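Local coordinates for protein KP700603 (Klebsiella pneumoniae 700603, PDB 5KVK) that is of unknown function but belongs to the CinA competence-damaged family, some relatives of which deamidate nicotinamide mononucleotide, at residues E91-I96 / G134-Q139; G124-A129 / A152-F157. One frame throughout, in Å; residues are numbered along the deposited sequence.

Contact 1: E91-I96 / G134-Q139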
# COMPACT_ATOMS: atom_id res chain seq x y z
N GLU A 91 4.83 -5.61 16.66
CA GLU A 91 5.66 -6.47 15.81
C GLU A 91 5.56 -6.04 14.34
O GLU A 91 6.60 -6.01 13.64
CB GLU A 91 5.27 -7.93 16.00
CG GLU A 91 5.67 -8.44 17.38
CD GLU A 91 5.36 -9.90 17.58
OE1 GLU A 91 5.40 -10.39 18.71
OE2 GLU A 91 5.08 -10.57 16.59
N MET A 92 4.36 -5.66 13.86
CA MET A 92 4.26 -5.05 12.53
C MET A 92 5.22 -3.87 12.41
O MET A 92 5.91 -3.75 11.39
CB MET A 92 2.84 -4.58 12.26
CG MET A 92 1.89 -5.79 12.02
SD MET A 92 0.19 -5.10 11.83
CE MET A 92 0.29 -4.32 10.21
N SER A 93 5.27 -3.00 13.42
CA SER A 93 6.08 -1.78 13.24
C SER A 93 7.55 -2.13 13.17
O SER A 93 8.28 -1.57 12.34
CB SER A 93 5.84 -0.75 14.34
OG SER A 93 6.40 -1.13 15.57
N THR A 94 8.00 -3.11 13.98
CA THR A 94 9.41 -3.52 13.92
C THR A 94 9.70 -4.15 12.56
O THR A 94 10.78 -3.97 11.98
CB THR A 94 9.68 -4.51 15.03
OG1 THR A 94 9.46 -3.89 16.30
CG2 THR A 94 11.12 -5.05 14.95
N GLY A 95 8.77 -4.97 12.06
CA GLY A 95 9.04 -5.66 10.81
C GLY A 95 9.22 -4.69 9.65
O GLY A 95 10.13 -4.85 8.84
N ILE A 96 8.38 -3.66 9.60
CA ILE A 96 8.49 -2.76 8.44
C ILE A 96 9.64 -1.76 8.66
O ILE A 96 10.33 -1.39 7.70
CB ILE A 96 7.16 -2.04 8.13
CG1 ILE A 96 7.20 -1.26 6.77
CG2 ILE A 96 6.74 -1.14 9.28
CD1 ILE A 96 7.54 -2.18 5.56
N GLY A 134 13.08 1.87 17.08
CA GLY A 134 12.91 0.83 18.08
C GLY A 134 12.26 1.25 19.39
O GLY A 134 11.99 0.38 20.23
N GLN A 135 12.01 2.55 19.60
CA GLN A 135 11.19 3.02 20.72
C GLN A 135 9.75 3.09 20.24
O GLN A 135 9.45 3.87 19.34
CB GLN A 135 11.67 4.40 21.18
CG GLN A 135 13.10 4.43 21.66
CD GLN A 135 13.54 5.82 22.20
OE1 GLN A 135 12.80 6.82 22.05
NE2 GLN A 135 14.70 5.88 22.85
N ILE A 136 8.88 2.24 20.79
CA ILE A 136 7.52 2.07 20.26
C ILE A 136 6.52 2.71 21.22
O ILE A 136 6.53 2.45 22.44
CB ILE A 136 7.18 0.59 20.00
CG1 ILE A 136 8.27 -0.08 19.16
CG2 ILE A 136 5.82 0.51 19.35
CD1 ILE A 136 8.09 -1.62 18.97
N GLU A 137 5.66 3.56 20.68
CA GLU A 137 4.49 3.99 21.43
C GLU A 137 3.24 3.43 20.74
O GLU A 137 3.22 3.27 19.51
CB GLU A 137 4.41 5.51 21.51
CG GLU A 137 5.67 6.09 22.18
CD GLU A 137 5.53 7.55 22.62
OE1 GLU A 137 5.08 8.40 21.81
OE2 GLU A 137 5.87 7.83 23.79
N THR A 138 2.19 3.16 21.52
CA THR A 138 0.99 2.55 20.91
C THR A 138 -0.29 3.24 21.39
O THR A 138 -0.28 3.97 22.40
CB THR A 138 0.86 1.08 21.27
OG1 THR A 138 0.71 0.94 22.69
CG2 THR A 138 2.08 0.25 20.79
N GLN A 139 -1.39 2.96 20.70
CA GLN A 139 -2.67 3.55 21.08
C GLN A 139 -3.81 2.77 20.45
O GLN A 139 -3.74 2.49 19.25
CB GLN A 139 -2.78 5.03 20.61
CG GLN A 139 -4.13 5.71 20.96
CD GLN A 139 -4.26 5.91 22.45
OE1 GLN A 139 -3.40 6.53 23.06
NE2 GLN A 139 -5.33 5.35 23.05
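Ile-136 reaches from strand 135-142 to the helix 86-100 and lays its terminal methyl over two neighbouring hydroxyls of one helical turn. CD1 lies 3.8 Å from OG of Ser-93 and is equally far from OG1 of Thr-94, so a single methyl spans two consecutive residues. Its second branch takes a lesser part: CG2 stands 4.2 Å from Ser-93 OG. The side chain is outstretched, with CD1 anti to CA (chi2 174°), which carries the methyl across to the helix; the Ile-136 and Thr-94 side chains cross at about a right angle. No hydrogen bond joins the two segments; the methyl meets the oxygens by van der Waals contact alone. The backbones come nearest at CA of Thr-94 and CA of Gly-134, 7.0 Å apart, and the buried surface is small, 91 Å².

The site lies at one margin of an alpha/beta/alpha sandwich. Strand 135-142 is the outermost strand of the sheet on this side within the chain and forms an antiparallel hairpin with strand 125-132, while helix 86-100 packs on one face of the sheet.

Polar bonds engage the hydroxyls elsewhere. Ser-93 OG sits between its own backbone N and carbonyl carbon (chi1 72°), bonded to Gln-90 O one turn back and to ND2 of Asn-131, whose OD1 takes the backbone N of Gly-134; Thr-94 OG1 has a weak bond to the same Gln-90 O. Asn-131 thereby ties the helix to the hairpin end. Farther along the strand, Thr-138 OG1 is hydrogen-bonded to Glu-86 OE2, a second polar link to the helix. Within the helix, Gly-95 N donates to Glu-91 O at 2.9 Å.

Contact 2: G124-A129 / A152-F157; sequences GTVWFA and AQAVRF
Phe-157 N donates to Gln-153 O at 2.8 Å, an intrahelical bond in the turn that delivers the Phe-157 ring to Phe-128 on the neighbouring strand. This is helix-on-sheet packing in an alpha/beta/alpha sandwich: helix 147-165 lies over strand 125-132, and the short segments run nearly parallel, 21° apart, with their axes 10.2 Å from each other. Val-126 and Phe-128, two residues apart, face the helix, whereas Trp-127 and Ala-129 between and after them meet helix 86-100 on the other side of the sheet.

The two phenylalanines form an edge-to-face (T-shaped) pair, centroids 5.1 Å apart and planes at 67°. Phe-157 supplies the edge: its CD1 stands 3.6 Å above the plane of the Phe-128 ring, offset toward the rim. Its CG is anti to the backbone N (chi1 -176°), which swings the ring off the helix toward the strand. Met-141 of strand 135-142 also touches this ring.

Ala-154 lies one turn earlier. Its CB packs against Phe-128 CZ at 3.8 Å and, more loosely, against Val-126 CG1 at 4.4 Å. Ile-108 of strand 104-110 touches both Val-126 and Phe-128. The Phe-128 ring also turns its edge to the helix backbone, where Ala-154 O lies near the ring plane, 3.3 Å from CE2.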
# COMPACT_ATOMS: atom_id res chain seq x y z
N GLY A 124 -14.76 -0.54 14.00
CA GLY A 124 -14.13 0.76 14.27
C GLY A 124 -12.96 0.73 15.23
O GLY A 124 -12.24 1.73 15.36
N THR A 125 -12.73 -0.37 15.91
CA THR A 125 -11.55 -0.48 16.75
C THR A 125 -10.27 -0.61 15.93
O THR A 125 -10.14 -1.48 15.04
CB THR A 125 -11.71 -1.67 17.69
OG1 THR A 125 -12.91 -1.56 18.48
CG2 THR A 125 -10.49 -1.77 18.62
N VAL A 126 -9.30 0.23 16.24
CA VAL A 126 -8.06 0.29 15.48
C VAL A 126 -6.89 0.47 16.47
O VAL A 126 -6.88 1.40 17.30
CB VAL A 126 -8.04 1.43 14.44
CG1 VAL A 126 -6.77 1.40 13.68
CG2 VAL A 126 -9.22 1.40 13.43
N TRP A 127 -5.88 -0.39 16.36
CA TRP A 127 -4.62 -0.23 17.10
C TRP A 127 -3.57 0.43 16.22
O TRP A 127 -3.47 0.11 15.03
CB TRP A 127 -4.09 -1.61 17.52
CG TRP A 127 -4.56 -2.03 18.89
CD1 TRP A 127 -5.60 -2.89 19.17
CD2 TRP A 127 -4.04 -1.59 20.16
NE1 TRP A 127 -5.73 -3.04 20.56
CE2 TRP A 127 -4.79 -2.25 21.18
CE3 TRP A 127 -3.00 -0.73 20.54
CZ2 TRP A 127 -4.53 -2.07 22.55
CZ3 TRP A 127 -2.75 -0.54 21.90
CH2 TRP A 127 -3.52 -1.21 22.89
N PHE A 128 -2.77 1.30 16.83
CA PHE A 128 -1.69 2.01 16.17
C PHE A 128 -0.38 1.77 16.91
O PHE A 128 -0.35 1.70 18.15
CB PHE A 128 -1.94 3.51 16.19
CG PHE A 128 -3.21 3.93 15.49
CD1 PHE A 128 -4.46 3.84 16.14
CD2 PHE A 128 -3.15 4.40 14.18
CE1 PHE A 128 -5.63 4.24 15.47
CE2 PHE A 128 -4.31 4.80 13.51
CZ PHE A 128 -5.54 4.70 14.16
N ALA A 129 0.69 1.71 16.15
CA ALA A 129 2.04 1.85 16.73
C ALA A 129 2.83 2.87 15.93
O ALA A 129 2.77 2.90 14.68
CB ALA A 129 2.74 0.50 16.74
N ALA A 152 -10.65 6.66 6.94
CA ALA A 152 -10.16 8.02 6.77
C ALA A 152 -9.77 8.59 8.12
O ALA A 152 -8.73 9.23 8.25
CB ALA A 152 -11.23 8.91 6.09
N GLN A 153 -10.57 8.33 9.15
CA GLN A 153 -10.22 8.82 10.50
C GLN A 153 -8.96 8.18 11.04
O GLN A 153 -8.15 8.85 11.70
CB GLN A 153 -11.37 8.57 11.46
CG GLN A 153 -12.60 9.44 11.18
CD GLN A 153 -13.73 9.07 12.11
OE1 GLN A 153 -13.81 9.56 13.23
NE2 GLN A 153 -14.58 8.15 11.64
N ALA A 154 -8.78 6.90 10.75
CA ALA A 154 -7.57 6.21 11.21
C ALA A 154 -6.32 6.75 10.52
O ALA A 154 -5.29 6.95 11.18
CB ALA A 154 -7.71 4.70 11.00
N VAL A 155 -6.38 6.98 9.21
CA VAL A 155 -5.24 7.56 8.49
C VAL A 155 -4.90 8.93 9.08
O VAL A 155 -3.73 9.24 9.36
CB VAL A 155 -5.58 7.66 6.98
CG1 VAL A 155 -4.60 8.59 6.22
CG2 VAL A 155 -5.63 6.23 6.33
N ARG A 156 -5.93 9.79 9.27
CA ARG A 156 -5.63 11.11 9.82
C ARG A 156 -5.10 11.01 11.23
O ARG A 156 -4.14 11.69 11.58
CB ARG A 156 -6.87 12.02 9.77
CG ARG A 156 -7.08 12.62 8.39
CD ARG A 156 -8.15 13.69 8.37
NE ARG A 156 -9.44 13.15 8.79
CZ ARG A 156 -10.36 12.68 7.96
NH1 ARG A 156 -10.17 12.66 6.65
NH2 ARG A 156 -11.47 12.19 8.47
N PHE A 157 -5.71 10.14 12.07
CA PHE A 157 -5.19 10.00 13.43
C PHE A 157 -3.72 9.57 13.44
O PHE A 157 -2.92 10.10 14.23
CB PHE A 157 -6.03 9.02 14.24
CG PHE A 157 -5.58 8.93 15.69
CD1 PHE A 157 -4.90 7.80 16.16
CD2 PHE A 157 -5.82 9.99 16.57
CE1 PHE A 157 -4.48 7.74 17.51
CE2 PHE A 157 -5.39 9.93 17.89
CZ PHE A 157 -4.71 8.80 18.34

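The two contacts lie with centres 15 Å apart on opposite faces of one mixed sheet. Contact 1 joins helix 86-100 to strand 135-142, and contact 2 joins strand 125-132 to helix 147-165; the two strands are antiparallel neighbours, successive in the chain. Their segments alternate along the sequence, 91-96, 124-129, 134-139, then 152-157, so the contacts cross along the chain. A probable backbone hydrogen bond from Phe-128 N to Gln-139 O, 2.9 Å, joins them directly, and Trp-127 packs beside Thr-138. The hairpin is thus packed by a helix on each face, helix 86-100 on one and helix 147-165 on the other, within the part of the chain assigned to the competence-damaged family.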